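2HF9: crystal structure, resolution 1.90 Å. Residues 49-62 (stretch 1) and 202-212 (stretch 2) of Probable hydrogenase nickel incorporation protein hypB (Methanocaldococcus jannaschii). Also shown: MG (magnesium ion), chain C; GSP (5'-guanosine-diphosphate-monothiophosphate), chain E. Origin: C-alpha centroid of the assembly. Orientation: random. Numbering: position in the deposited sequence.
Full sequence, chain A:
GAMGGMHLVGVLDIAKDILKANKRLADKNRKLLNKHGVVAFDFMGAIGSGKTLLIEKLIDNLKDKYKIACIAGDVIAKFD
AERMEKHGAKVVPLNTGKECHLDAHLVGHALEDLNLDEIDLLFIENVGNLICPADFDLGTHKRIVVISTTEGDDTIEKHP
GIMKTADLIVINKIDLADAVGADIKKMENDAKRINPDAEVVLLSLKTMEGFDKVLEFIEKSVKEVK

Stretch 1 49-62: SGKTLLIEKLIDNL
Stretch 2 (202-212) LLSLKTMEGFD

How are the two stretches laid out? Residues 51-62 form a helix, with Gly50 at its N-cap, while residues 203-210 run as loop into a second helix that begins at Phe211 behind its own N-cap, Gly210. The closest CA atoms across the contact are those of Leu54 and Leu205, 6.9 Å apart. No hydrogen bond crosses between the stretches, so packing alone joins them directly, burying 414 Å². Both glycines have positive phi (125/20 for Gly50, 94/-12 for Gly210), angles at which a CB would jam against the preceding carbonyl.

What does Leu205 fill? With phi/psi of -80/-3 and an m,t side chain (-72°, 164°), it points toward the first turn of the helix. Its CD1 lies 3.6 Å from Gly50 O, 3.5 Å from Leu54 N and 3.8 Å from Leu54 CB. Gly50 O already accepts the helical hydrogen bond from Leu54 N (2.9 Å), so the methyl covers a satisfied polar pair. Leu53, t,p (-167°, 51°), brings CD2 to 3.8 Å from Leu205 CB, and Lys57 CG sits 4.0 Å from Leu205 CD2.

How is Phe211 held? A type II turn from Met208 to Phe211, closed by Phe211 N to Met208 O at 3.1 Å, precedes the ring, which takes chi1 -170° (t) and chi2 63° and sits as a knob among Leu54, Lys57, Leu58 and Asn61. Leu54 starts sideways, but its t,p rotamer (178°, 58°) carries CD1 to the ring edge, 4.0 Å from Phe211 CE1 and also 4.0 Å from Leu203 CD2; Leu203 is t,p as well. Leu58, m,t (-71°, 172°), likewise reaches inward, its CD2 3.7 Å from Phe211 CZ. Asn61 (chi1 -69°, chi2 -73°) folds back to donate ND2 to Lys57 O at 2.8 Å, which leaves ND2 3.5 Å from Phe211 CE2.

What part of Lys57 makes the contact? Its CB, CG and CD do: the m,m,t,t chain (-67°, -66°, -174°, -179°) lays CD 3.8 Å from Met208 CE, while CB is 3.7 Å from Phe211 CE1. The extended end carries NZ past Met208, with no salt bridge or hydrogen bond to the other stretch. Met208, m throughout (-63°, -61°, -75°) on a 74/5 backbone, leaves the chain sideways, and its curled side chain brings CE close to Lys57.

What else ties the stretches together? GSP bridges them: Leu205 N donates to GSP O6 (2.7 Å), while Gly50 N and Lys51 NZ donate to GSP O1B (2.9 and 3.0 Å). Magnesium joins Thr52 OG1 (2.1 Å) to GSP O2B (2.0 Å).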

ATOM      1  N   SER A  49      -0.104   3.713   6.885  1.00  9.27           N
ATOM      2  CA  SER A  49      -0.027   5.180   6.873  1.00  9.19           C
ATOM      3  C   SER A  49      -0.413   5.817   8.212  1.00  8.82           C
ATOM      4  O   SER A  49       0.069   6.901   8.548  1.00  8.48           O
ATOM      5  CB  SER A  49      -0.909   5.755   5.764  1.00  9.21           C
ATOM      6  OG  SER A  49      -0.427   5.382   4.485  1.00 11.35           O
ATOM      7  N   GLY A  50      -1.289   5.144   8.959  1.00  8.53           N
ATOM      8  CA  GLY A  50      -1.724   5.629  10.271  1.00  8.21           C
ATOM      9  C   GLY A  50      -3.228   5.767  10.447  1.00  7.88           C
ATOM     10  O   GLY A  50      -3.673   6.467  11.355  1.00  8.09           O
ATOM     11  N   LYS A  51      -4.005   5.082   9.603  1.00  7.75           N
ATOM     12  CA  LYS A  51      -5.475   5.167   9.628  1.00  7.58           C
ATOM     13  C   LYS A  51      -6.052   4.779  10.988  1.00  7.00           C
ATOM     14  O   LYS A  51      -6.881   5.496  11.549  1.00  6.38           O
ATOM     15  CB  LYS A  51      -6.104   4.279   8.540  1.00  7.51           C
ATOM     16  CG  LYS A  51      -5.688   4.597   7.104  1.00  8.70           C
ATOM     17  CD  LYS A  51      -6.444   3.726   6.076  1.00  8.89           C
ATOM     18  CE  LYS A  51      -5.978   2.264   6.064  1.00 10.90           C
ATOM     19  NZ  LYS A  51      -4.509   2.134   5.851  1.00 13.16           N
ATOM     20  N   THR A  52      -5.616   3.638  11.514  1.00  6.97           N
ATOM     21  CA  THR A  52      -6.153   3.140  12.782  1.00  6.84           C
ATOM     22  C   THR A  52      -5.771   4.049  13.942  1.00  7.05           C
ATOM     23  O   THR A  52      -6.627   4.410  14.747  1.00  7.38           O
ATOM     24  CB  THR A  52      -5.739   1.693  13.065  1.00  6.67           C
ATOM     25  OG1 THR A  52      -6.191   0.861  11.991  1.00  5.59           O
ATOM     26  CG2 THR A  52      -6.371   1.198  14.366  1.00  6.99           C
ATOM     27  N   LEU A  53      -4.499   4.436  14.009  1.00  7.50           N
ATOM     28  CA  LEU A  53      -4.048   5.349  15.055  1.00  7.71           C
ATOM     29  C   LEU A  53      -4.805   6.680  15.014  1.00  7.51           C
ATOM     30  O   LEU A  53      -5.160   7.223  16.058  1.00  7.48           O
ATOM     31  CB  LEU A  53      -2.537   5.573  14.986  1.00  7.82           C
ATOM     32  CG  LEU A  53      -1.877   6.262  16.191  1.00  7.84           C
ATOM     33  CD1 LEU A  53      -2.249   5.607  17.525  1.00  8.78           C
ATOM     34  CD2 LEU A  53      -0.364   6.291  16.012  1.00  8.27           C
ATOM     35  N   LEU A  54      -5.063   7.191  13.811  1.00  7.64           N
ATOM     36  CA  LEU A  54      -5.862   8.404  13.639  1.00  7.74           C
ATOM     37  C   LEU A  54      -7.286   8.207  14.153  1.00  7.89           C
ATOM     38  O   LEU A  54      -7.810   9.051  14.887  1.00  7.82           O
ATOM     39  CB  LEU A  54      -5.884   8.849  12.170  1.00  7.77           C
ATOM     40  CG  LEU A  54      -6.722  10.091  11.825  1.00  8.18           C
ATOM     41  CD1 LEU A  54      -6.271  11.325  12.619  1.00  7.99           C
ATOM     42  CD2 LEU A  54      -6.694  10.370  10.326  1.00  7.22           C
ATOM     43  N   ILE A  55      -7.903   7.093  13.766  1.00  8.00           N
ATOM     44  CA  ILE A  55      -9.267   6.772  14.194  1.00  8.32           C
ATOM     45  C   ILE A  55      -9.332   6.638  15.723  1.00  8.77           C
ATOM     46  O   ILE A  55     -10.246   7.177  16.364  1.00  8.74           O
ATOM     47  CB  ILE A  55      -9.812   5.510  13.461  1.00  8.43           C
ATOM     48  CG1 ILE A  55     -10.218   5.871  12.027  1.00  8.05           C
ATOM     49  CG2 ILE A  55     -11.001   4.895  14.212  1.00  8.20           C
ATOM     50  CD1 ILE A  55     -10.453   4.677  11.117  1.00  8.31           C
ATOM     51  N   GLU A  56      -8.342   5.953  16.293  1.00  9.19           N
ATOM     52  CA  GLU A  56      -8.218   5.799  17.749  1.00 10.10           C
ATOM     53  C   GLU A  56      -8.175   7.152  18.449  1.00  9.76           C
ATOM     54  O   GLU A  56      -8.920   7.383  19.402  1.00  9.63           O
ATOM     55  CB  GLU A  56      -6.965   4.996  18.112  1.00 10.06           C
ATOM     56  CG  GLU A  56      -7.058   3.512  17.810  1.00 11.40           C
ATOM     57  CD  GLU A  56      -5.818   2.757  18.245  1.00 12.15           C
ATOM     58  OE1 GLU A  56      -5.930   1.918  19.155  1.00 16.55           O
ATOM     59  OE2 GLU A  56      -4.731   3.012  17.696  1.00 15.60           O
ATOM     60  N   LYS A  57      -7.310   8.041  17.964  1.00  9.56           N
ATOM     61  CA  LYS A  57      -7.189   9.388  18.520  1.00  9.83           C
ATOM     62  C   LYS A  57      -8.478  10.190  18.365  1.00  9.69           C
ATOM     63  O   LYS A  57      -8.879  10.908  19.284  1.00  9.72           O
ATOM     64  CB  LYS A  57      -6.004  10.144  17.896  1.00  9.85           C
ATOM     65  CG  LYS A  57      -4.626   9.575  18.242  1.00 10.82           C
ATOM     66  CD  LYS A  57      -4.305   9.720  19.718  1.00 13.52           C
ATOM     67  CE  LYS A  57      -2.884   9.279  20.030  1.00 15.04           C
ATOM     68  NZ  LYS A  57      -2.613   9.422  21.492  1.00 16.47           N
ATOM     69  N   LEU A  58      -9.126  10.066  17.205  1.00  9.53           N
ATOM     70  CA  LEU A  58     -10.410  10.732  16.973  1.00  9.58           C
ATOM     71  C   LEU A  58     -11.512  10.249  17.918  1.00  9.81           C
ATOM     72  O   LEU A  58     -12.258  11.069  18.468  1.00  9.56           O
ATOM     73  CB  LEU A  58     -10.849  10.600  15.513  1.00  9.75           C
ATOM     74  CG  LEU A  58     -10.055  11.413  14.482  1.00  9.19           C
ATOM     75  CD1 LEU A  58     -10.486  11.027  13.075  1.00  9.25           C
ATOM     76  CD2 LEU A  58     -10.215  12.914  14.696  1.00  8.61           C
ATOM     77  N   ILE A  59     -11.612   8.934  18.104  1.00  9.87           N
ATOM     78  CA  ILE A  59     -12.544   8.356  19.084  1.00 10.33           C
ATOM     79  C   ILE A  59     -12.320   8.958  20.475  1.00 10.78           C
ATOM     80  O   ILE A  59     -13.245   9.514  21.071  1.00 10.66           O
ATOM     81  CB  ILE A  59     -12.446   6.809  19.150  1.00 10.07           C
ATOM     82  CG1 ILE A  59     -12.924   6.182  17.836  1.00  9.74           C
ATOM     83  CG2 ILE A  59     -13.280   6.255  20.324  1.00 10.55           C
ATOM     84  CD1 ILE A  59     -12.455   4.745  17.630  1.00  9.55           C
ATOM     85  N   ASP A  60     -11.088   8.859  20.974  1.00 11.39           N
ATOM     86  CA  ASP A  60     -10.728   9.380  22.300  1.00 12.17           C
ATOM     87  C   ASP A  60     -11.150  10.831  22.505  1.00 12.43           C
ATOM     88  O   ASP A  60     -11.614  11.208  23.584  1.00 12.17           O
ATOM     89  CB  ASP A  60      -9.217   9.275  22.529  1.00 12.63           C
ATOM     90  CG  ASP A  60      -8.749   7.853  22.732  1.00 13.82           C
ATOM     91  OD1 ASP A  60      -9.596   6.943  22.789  1.00 15.99           O
ATOM     92  OD2 ASP A  60      -7.521   7.644  22.835  1.00 16.38           O
ATOM     93  N   ASN A  61     -10.986  11.641  21.466  1.00 12.58           N
ATOM     94  CA  ASN A  61     -11.161  13.078  21.604  1.00 13.02           C
ATOM     95  C   ASN A  61     -12.544  13.602  21.221  1.00 13.19           C
ATOM     96  O   ASN A  61     -12.865  14.759  21.489  1.00 13.52           O
ATOM     97  CB  ASN A  61     -10.017  13.816  20.893  1.00 13.09           C
ATOM     98  CG  ASN A  61      -8.686  13.633  21.614  1.00 12.96           C
ATOM     99  OD1 ASN A  61      -8.470  14.206  22.685  1.00 12.03           O
ATOM    100  ND2 ASN A  61      -7.803  12.806  21.049  1.00 12.28           N
ATOM    101  N   LEU A  62     -13.377  12.734  20.648  1.00 13.31           N
ATOM    102  CA  LEU A  62     -14.721  13.127  20.217  1.00 13.74           C
ATOM    103  C   LEU A  62     -15.844  12.375  20.932  1.00 13.93           C
ATOM    104  O   LEU A  62     -17.013  12.752  20.809  1.00 13.86           O
ATOM    105  CB  LEU A  62     -14.873  12.960  18.697  1.00 13.53           C
ATOM    106  CG  LEU A  62     -14.086  13.898  17.779  1.00 13.74           C
ATOM    107  CD1 LEU A  62     -14.129  13.393  16.332  1.00 12.88           C
ATOM    108  CD2 LEU A  62     -14.596  15.328  17.875  1.00 13.55           C
ATOM    109  N   LEU A 202      -0.796  18.575   7.655  1.00  7.81           N
ATOM    110  CA  LEU A 202       0.457  17.946   8.054  1.00  7.59           C
ATOM    111  C   LEU A 202       0.299  17.449   9.486  1.00  7.54           C
ATOM    112  O   LEU A 202      -0.065  18.212  10.388  1.00  7.47           O
ATOM    113  CB  LEU A 202       1.634  18.925   7.927  1.00  7.77           C
ATOM    114  CG  LEU A 202       1.985  19.371   6.499  1.00  8.40           C
ATOM    115  CD1 LEU A 202       2.946  20.561   6.522  1.00  8.71           C
ATOM    116  CD2 LEU A 202       2.577  18.219   5.687  1.00  9.65           C
ATOM    117  N   LEU A 203       0.554  16.162   9.686  1.00  7.10           N
ATOM    118  CA  LEU A 203       0.227  15.514  10.951  1.00  7.06           C
ATOM    119  C   LEU A 203       1.346  14.640  11.490  1.00  6.97           C
ATOM    120  O   LEU A 203       2.054  13.970  10.735  1.00  6.85           O
ATOM    121  CB  LEU A 203      -1.054  14.671  10.794  1.00  6.93           C
ATOM    122  CG  LEU A 203      -1.591  13.907  12.018  1.00  6.75           C
ATOM    123  CD1 LEU A 203      -2.067  14.855  13.108  1.00  7.29           C
ATOM    124  CD2 LEU A 203      -2.697  12.937  11.631  1.00  7.16           C
ATOM    125  N   SER A 204       1.495  14.651  12.811  1.00  6.94           N
ATOM    126  CA  SER A 204       2.207  13.595  13.506  1.00  6.95           C
ATOM    127  C   SER A 204       1.305  13.071  14.610  1.00  7.15           C
ATOM    128  O   SER A 204       0.917  13.823  15.505  1.00  6.56           O
ATOM    129  CB  SER A 204       3.516  14.096  14.113  1.00  7.00           C
ATOM    130  OG  SER A 204       4.086  13.084  14.929  1.00  7.26           O
ATOM    131  N   LEU A 205       0.965  11.787  14.538  1.00  7.12           N
ATOM    132  CA  LEU A 205       0.190  11.145  15.596  1.00  7.92           C
ATOM    133  C   LEU A 205       1.058  10.756  16.793  1.00  8.32           C
ATOM    134  O   LEU A 205       0.549  10.247  17.793  1.00  8.87           O
ATOM    135  CB  LEU A 205      -0.578   9.939  15.047  1.00  7.70           C
ATOM    136  CG  LEU A 205      -1.757  10.322  14.141  1.00  7.55           C
ATOM    137  CD1 LEU A 205      -2.237   9.132  13.331  1.00  8.91           C
ATOM    138  CD2 LEU A 205      -2.912  10.948  14.953  1.00  7.54           C
ATOM    139  N   LYS A 206       2.366  10.989  16.677  1.00  8.61           N
ATOM    140  CA  LYS A 206       3.299  10.800  17.789  1.00  8.96           C
ATOM    141  C   LYS A 206       3.373  12.071  18.647  1.00  9.18           C
ATOM    142  O   LYS A 206       3.153  12.016  19.853  1.00  9.45           O
ATOM    143  CB  LYS A 206       4.684  10.400  17.266  1.00  9.06           C
ATOM    144  CG  LYS A 206       5.716  10.075  18.341  1.00 10.31           C
ATOM    145  CD  LYS A 206       6.966   9.474  17.695  1.00 12.63           C
ATOM    146  CE  LYS A 206       7.900   8.841  18.715  1.00 14.42           C
ATOM    147  NZ  LYS A 206       8.979   8.073  18.021  1.00 13.81           N
ATOM    148  N   THR A 207       3.656  13.214  18.020  1.00  9.27           N
ATOM    149  CA  THR A 207       3.732  14.498  18.733  1.00  9.00           C
ATOM    150  C   THR A 207       2.355  15.145  18.867  1.00  9.03           C
ATOM    151  O   THR A 207       2.157  16.033  19.703  1.00  9.03           O
ATOM    152  CB  THR A 207       4.647  15.504  18.013  1.00  9.04           C
ATOM    153  OG1 THR A 207       4.014  15.941  16.802  1.00  8.34           O
ATOM    154  CG2 THR A 207       6.018  14.892  17.704  1.00  9.18           C
ATOM    155  N   MET A 208       1.424  14.691  18.025  1.00  8.96           N
ATOM    156  CA  MET A 208       0.047  15.217  17.919  1.00  8.91           C
ATOM    157  C   MET A 208      -0.069  16.579  17.217  1.00  9.03           C
ATOM    158  O   MET A 208      -1.162  17.144  17.133  1.00  8.95           O
ATOM    159  CB  MET A 208      -0.699  15.192  19.263  1.00  8.85           C
ATOM    160  CG  MET A 208      -0.915  13.788  19.827  1.00  9.24           C
ATOM    161  SD  MET A 208      -1.906  12.713  18.752  1.00 10.26           S
ATOM    162  CE  MET A 208      -3.554  13.360  19.014  1.00 10.20           C
ATOM    163  N   GLU A 209       1.043  17.087  16.685  1.00  9.39           N
ATOM    164  CA  GLU A 209       1.016  18.318  15.900  1.00  9.59           C
ATOM    165  C   GLU A 209       0.148  18.129  14.653  1.00  9.42           C
ATOM    166  O   GLU A 209       0.319  17.161  13.908  1.00  8.87           O
ATOM    167  CB  GLU A 209       2.425  18.766  15.502  1.00  9.91           C
ATOM    168  CG  GLU A 209       2.424  20.122  14.791  1.00 10.38           C
ATOM    169  CD  GLU A 209       3.786  20.573  14.290  1.00 10.89           C
ATOM    170  OE1 GLU A 209       4.797  19.892  14.545  1.00 12.64           O
ATOM    171  OE2 GLU A 209       3.834  21.627  13.627  1.00 14.08           O
ATOM    172  N   GLY A 210      -0.786  19.056  14.449  1.00  9.20           N
ATOM    173  CA  GLY A 210      -1.699  19.004  13.315  1.00  9.26           C
ATOM    174  C   GLY A 210      -3.028  18.327  13.613  1.00  9.20           C
ATOM    175  O   GLY A 210      -3.962  18.414  12.811  1.00  8.81           O
ATOM    176  N   PHE A 211      -3.123  17.653  14.759  1.00  9.09           N
ATOM    177  CA  PHE A 211      -4.355  16.942  15.118  1.00  9.48           C
ATOM    178  C   PHE A 211      -5.558  17.885  15.217  1.00  9.73           C
ATOM    179  O   PHE A 211      -6.662  17.525  14.807  1.00  9.31           O
ATOM    180  CB  PHE A 211      -4.188  16.125  16.406  1.00  9.33           C
ATOM    181  CG  PHE A 211      -5.339  15.190  16.689  1.00  9.86           C
ATOM    182  CD1 PHE A 211      -5.636  14.140  15.818  1.00 10.25           C
ATOM    183  CD2 PHE A 211      -6.135  15.364  17.821  1.00 10.19           C
ATOM    184  CE1 PHE A 211      -6.702  13.274  16.074  1.00 10.75           C
ATOM    185  CE2 PHE A 211      -7.196  14.500  18.085  1.00 10.38           C
ATOM    186  CZ  PHE A 211      -7.484  13.456  17.205  1.00 10.29           C
ATOM    187  N   ASP A 212      -5.323  19.088  15.745  1.00 10.14           N
ATOM    188  CA  ASP A 212      -6.346  20.139  15.834  1.00 10.83           C
ATOM    189  C   ASP A 212      -7.031  20.384  14.480  1.00 10.79           C
ATOM    190  O   ASP A 212      -8.243  20.578  14.423  1.00 10.67           O
ATOM    191  CB  ASP A 212      -5.729  21.442  16.378  1.00 11.05           C
ATOM    192  CG  ASP A 212      -6.751  22.562  16.548  1.00 12.52           C
ATOM    193  OD1 ASP A 212      -7.781  22.341  17.218  1.00 14.39           O
ATOM    194  OD2 ASP A 212      -6.517  23.670  16.020  1.00 14.17           O
TER
HETATM  195 MG    MG C 301      -5.229  -0.020  10.392  1.00  9.08          MG
HETATM  196  PG  GSP E 300      -3.082  -0.809   8.151  1.00 11.07           P
HETATM  197  O3B GSP E 300      -2.197   0.366   8.802  1.00  9.62           O
HETATM  198  S1G GSP E 300      -3.092  -0.645   6.435  1.00 14.64           S
HETATM  199  O2G GSP E 300      -2.403  -2.129   8.562  1.00 11.12           O
HETATM  200  O3G GSP E 300      -4.504  -0.751   8.733  1.00 11.07           O
HETATM  201  PB  GSP E 300      -2.785   1.767   9.345  1.00  7.54           P
HETATM  202  O1B GSP E 300      -2.807   2.734   8.228  1.00  6.95           O
HETATM  203  O2B GSP E 300      -4.090   1.635  10.019  1.00  6.70           O
HETATM  204  PA  GSP E 300      -1.453   2.129  11.908  1.00  8.40           P
HETATM  205  O1A GSP E 300      -2.393   3.020  12.628  1.00  7.61           O
HETATM  206  O2A GSP E 300      -1.583   0.716  12.348  1.00  7.27           O
HETATM  207  O3A GSP E 300      -1.592   2.269  10.310  1.00  7.92           O
HETATM  208  O5' GSP E 300       0.031   2.701  12.105  1.00  8.66           O
HETATM  209  C5' GSP E 300       1.142   2.076  11.494  1.00  9.19           C
HETATM  210  C4' GSP E 300       2.396   2.319  12.328  1.00  9.10           C
HETATM  211  O4' GSP E 300       2.802   3.674  12.237  1.00  8.82           O
HETATM  212  C3' GSP E 300       2.201   2.029  13.807  1.00  9.46           C
HETATM  213  O3' GSP E 300       3.395   1.422  14.244  1.00 10.23           O
HETATM  214  C2' GSP E 300       2.045   3.396  14.437  1.00  9.52           C
HETATM  215  O2' GSP E 300       2.534   3.436  15.751  1.00 11.22           O
HETATM  216  C1' GSP E 300       2.898   4.258  13.527  1.00  8.75           C
HETATM  217  N9  GSP E 300       2.493   5.664  13.375  1.00  8.24           N
HETATM  218  C8  GSP E 300       1.288   6.162  12.943  1.00  8.37           C
HETATM  219  N7  GSP E 300       1.385   7.510  12.903  1.00  8.78           N
HETATM  220  C5  GSP E 300       2.631   7.873  13.284  1.00  8.34           C
HETATM  221  C6  GSP E 300       3.261   9.110  13.417  1.00  8.74           C
HETATM  222  O6  GSP E 300       2.653  10.148  13.161  1.00  7.63           O
HETATM  223  N1  GSP E 300       4.580   9.157  13.831  1.00  8.29           N
HETATM  224  C2  GSP E 300       5.265   7.987  14.118  1.00  8.22           C
HETATM  225  N2  GSP E 300       6.530   8.037  14.522  1.00  8.01           N
HETATM  226  N3  GSP E 300       4.638   6.762  13.982  1.00  8.10           N
HETATM  227  C4  GSP E 300       3.341   6.715  13.570  1.00  8.28           C
HETATM  228  O   HOH W   1      -3.726  -0.768  11.554  1.00  8.69           O